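Local coordinates for protein histone-lysine N-methyltransferase, H3 lysine-9 specific SUVH4 (Arabidopsis thaliana, PDB 4QEO) that methylates histone H3 at its ninth residue, a lysine, as a mark of transcriptional silencing, and binds methylated DNA through its SRA domain, at residues E117-N122 / V126-Q131. Sequence-based numbering, arbitrary orientation.
With nucleotides of chain B.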
loop_
_atom_site.group_PDB
_atom_site.type_symbol
_atom_site.label_atom_id
_atom_site.label_comp_id
_atom_site.label_asym_id
_atom_site.label_seq_id
_atom_site.Cartn_x
_atom_site.Cartn_y
_atom_site.Cartn_z
ATOM N N GLU A 117 22.019 21.625 5.307
ATOM C CA GLU A 117 23.063 21.354 6.286
ATOM C C GLU A 117 22.765 21.997 7.656
ATOM O O GLU A 117 23.239 21.520 8.684
ATOM C CB GLU A 117 24.419 21.809 5.732
ATOM C CG GLU A 117 24.421 23.293 5.345
ATOM C CD GLU A 117 25.535 23.688 4.397
ATOM O OE1 GLU A 117 26.410 22.841 4.100
ATOM O OE2 GLU A 117 25.547 24.861 3.959
ATOM N N ASP A 118 21.949 23.051 7.685
ATOM C CA ASP A 118 21.627 23.694 8.958
ATOM C C ASP A 118 20.403 23.113 9.694
ATOM O O ASP A 118 20.100 23.546 10.798
ATOM C CB ASP A 118 21.483 25.216 8.779
ATOM C CG ASP A 118 22.738 25.852 8.183
ATOM O OD1 ASP A 118 23.722 25.992 8.928
ATOM O OD2 ASP A 118 22.750 26.191 6.974
ATOM N N ASP A 119 19.698 22.150 9.100
ATOM C CA ASP A 119 18.562 21.507 9.790
ATOM C C ASP A 119 19.070 20.744 11.021
ATOM O O ASP A 119 20.094 20.081 10.949
ATOM C CB ASP A 119 17.821 20.505 8.875
ATOM C CG ASP A 119 17.011 21.175 7.770
ATOM O OD1 ASP A 119 16.791 22.410 7.829
ATOM O OD2 ASP A 119 16.578 20.443 6.838
ATOM N N LEU A 120 18.344 20.828 12.135
ATOM C CA LEU A 120 18.662 20.055 13.337
ATOM C C LEU A 120 17.394 19.370 13.839
ATOM O O LEU A 120 16.466 20.042 14.249
ATOM C CB LEU A 120 19.236 20.956 14.446
ATOM C CG LEU A 120 19.547 20.179 15.737
ATOM C CD1 LEU A 120 20.629 19.153 15.413
ATOM C CD2 LEU A 120 19.980 21.100 16.894
ATOM N N ASP A 121 17.372 18.054 13.806
ATOM C CA ASP A 121 16.208 17.268 14.182
ATOM C C ASP A 121 16.347 16.641 15.544
ATOM O O ASP A 121 17.108 15.749 15.743
ATOM C CB ASP A 121 15.916 16.169 13.155
ATOM C CG ASP A 121 14.623 15.423 13.428
ATOM O OD1 ASP A 121 13.927 15.737 14.353
ATOM O OD2 ASP A 121 14.320 14.509 12.704
ATOM N N ASN A 122 15.525 17.114 16.444
ATOM C CA ASN A 122 15.437 16.567 17.763
ATOM C C ASN A 122 14.030 16.145 18.143
ATOM O O ASN A 122 13.618 16.384 19.217
ATOM C CB ASN A 122 16.031 17.497 18.799
ATOM C CG ASN A 122 17.548 17.444 18.839
ATOM O OD1 ASN A 122 18.182 18.456 18.952
ATOM N ND2 ASN A 122 18.103 16.283 18.734
ATOM N N VAL A 126 12.514 20.873 16.655
ATOM C CA VAL A 126 13.230 20.891 15.387
ATOM C C VAL A 126 13.745 22.307 15.115
ATOM O O VAL A 126 13.081 23.277 15.456
ATOM C CB VAL A 126 12.278 20.462 14.236
ATOM C CG1 VAL A 126 12.897 20.710 12.878
ATOM C CG2 VAL A 126 11.922 18.972 14.378
ATOM N N THR A 127 14.936 22.415 14.528
ATOM C CA THR A 127 15.394 23.685 13.992
ATOM C C THR A 127 15.426 23.525 12.478
ATOM O O THR A 127 16.285 22.834 11.940
ATOM C CB THR A 127 16.782 24.069 14.541
ATOM O OG1 THR A 127 16.726 24.070 15.969
ATOM C CG2 THR A 127 17.179 25.494 14.076
ATOM N N TYR A 128 14.451 24.124 11.807
ATOM C CA TYR A 128 14.240 23.917 10.371
ATOM C C TYR A 128 14.768 25.125 9.603
ATOM O O TYR A 128 14.390 26.272 9.888
ATOM C CB TYR A 128 12.743 23.762 10.112
ATOM C CG TYR A 128 12.386 23.326 8.709
ATOM C CD1 TYR A 128 12.604 22.025 8.288
ATOM C CD2 TYR A 128 11.811 24.218 7.814
ATOM C CE1 TYR A 128 12.239 21.622 6.986
ATOM C CE2 TYR A 128 11.447 23.831 6.544
ATOM C CZ TYR A 128 11.663 22.536 6.131
ATOM O OH TYR A 128 11.292 22.168 4.859
ATOM N N THR A 129 15.662 24.878 8.648
ATOM C CA THR A 129 16.194 25.967 7.860
ATOM C C THR A 129 15.149 26.460 6.875
ATOM O O THR A 129 14.416 25.661 6.296
ATOM C CB THR A 129 17.441 25.537 7.097
ATOM O OG1 THR A 129 18.278 24.773 7.968
ATOM C CG2 THR A 129 18.225 26.765 6.572
ATOM N N GLY A 130 15.101 27.776 6.662
ATOM C CA GLY A 130 14.271 28.314 5.601
ATOM C C GLY A 130 14.708 27.826 4.222
ATOM O O GLY A 130 15.750 27.189 4.072
ATOM N N GLN A 131 13.908 28.126 3.208
ATOM C CA GLN A 131 14.252 27.784 1.828
ATOM C C GLN A 131 15.177 28.863 1.237
ATOM O O GLN A 131 15.215 30.020 1.703
ATOM C CB GLN A 131 12.975 27.680 0.976
ATOM C CG GLN A 131 12.218 29.014 0.842
ATOM C CD GLN A 131 11.007 28.950 -0.097
ATOM O OE1 GLN A 131 9.883 28.743 0.351
ATOM N NE2 GLN A 131 11.236 29.150 -1.401
ATOM N N1 5CM B 7 14.394 20.423 2.551
ATOM C C2 5CM B 7 14.998 20.056 3.759
ATOM N N3 5CM B 7 15.166 20.919 4.762
ATOM C C4 5CM B 7 14.768 22.158 4.656
ATOM C C5 5CM B 7 14.140 22.565 3.404
ATOM C C5A 5CM B 7 13.693 23.969 3.251
ATOM C C6 5CM B 7 14.000 21.660 2.385
ATOM O O2 5CM B 7 15.366 18.933 3.945
ATOM N N4 5CM B 7 14.920 23.025 5.617
ATOM C "C1'" 5CM B 7 14.318 19.463 1.473
ATOM C "C2'" 5CM B 7 13.042 19.269 0.673
ATOM C "C3'" 5CM B 7 13.606 18.785 -0.642
ATOM C "C4'" 5CM B 7 14.820 19.675 -0.805
ATOM O "O4'" 5CM B 7 15.255 19.907 0.513
ATOM O "O3'" 5CM B 7 14.076 17.451 -0.551
ATOM C "C5'" 5CM B 7 14.606 20.967 -1.599
ATOM O "O5'" 5CM B 7 13.575 21.813 -1.159
ATOM P P 5CM B 7 13.587 23.358 -1.369
ATOM O OP1 5CM B 7 12.574 23.908 -0.534
ATOM O OP2 5CM B 7 14.918 23.842 -1.312
ATOM P P DT B 6 14.329 28.817 -3.708
ATOM O OP1 DT B 6 13.835 29.353 -2.488
ATOM O OP2 DT B 6 15.714 28.886 -3.974
ATOM O "O5'" DT B 6 13.915 27.308 -3.889
ATOM C "C5'" DT B 6 12.629 26.865 -3.498
ATOM C "C4'" DT B 6 12.388 25.482 -4.040
ATOM O "O4'" DT B 6 12.297 25.549 -5.472
ATOM C "C3'" DT B 6 13.502 24.480 -3.729
ATOM O "O3'" DT B 6 13.065 23.472 -2.825
ATOM C "C2'" DT B 6 13.881 23.921 -5.086
ATOM C "C1'" DT B 6 12.710 24.307 -5.958
ATOM N N1 DT B 6 13.038 24.441 -7.386
ATOM C C2 DT B 6 12.097 24.066 -8.310
ATOM O O2 DT B 6 10.987 23.688 -8.007
ATOM N N3 DT B 6 12.497 24.182 -9.614
ATOM C C4 DT B 6 13.727 24.604 -10.074
ATOM O O4 DT B 6 13.945 24.642 -11.270
ATOM C C5 DT B 6 14.672 24.969 -9.050
ATOM C C7 DT B 6 16.033 25.441 -9.452
ATOM C C6 DT B 6 14.284 24.873 -7.773
HETATM O O HOH W 1 16.133 21.534 17.101
#
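Asp119 OD1 takes two hydrogen bonds from Thr129: the backbone N, 2.8 Å away, arrives nearly along the C-O axis, while OG1 comes to the anti side, 34° out of the carboxylate plane. A third donor reaches the same oxygen, N4 of the 5-methylcytosine 5CM7 of chain B, at 3.0 Å. With CG of Asp119 set beside its own backbone N (chi1 -71°), the carboxylate turns toward Thr129, OD1 to that residue and OD2 2.6 Å from N3 of 5CM7. The remaining need of N4 is met by Thr129 O at 2.8 Å, so the amino group is read by one side-chain and one main-chain acceptor. N4 also sits 3.3 Å above one face of the Tyr128 ring, offset toward the rim; Tyr128 OH is bonded to Val111 O. Farther along, Leu120 and Thr127 form an antiparallel hydrogen-bonded pair, both N-H...O bonds nearly straight. A water donates to Leu120 O and is hydrogen-bonded to Thr127 OG1, which also bonds Arg208. Beyond the base, Gln131 NE2 grips OP1 of DT6 of chain B. This β-hairpin forms part of the 5-methylcytosine pocket of an SRA domain, with the Tyr128 ring over one face of the base and the Asp119 carboxylate at its N3/N4 edge.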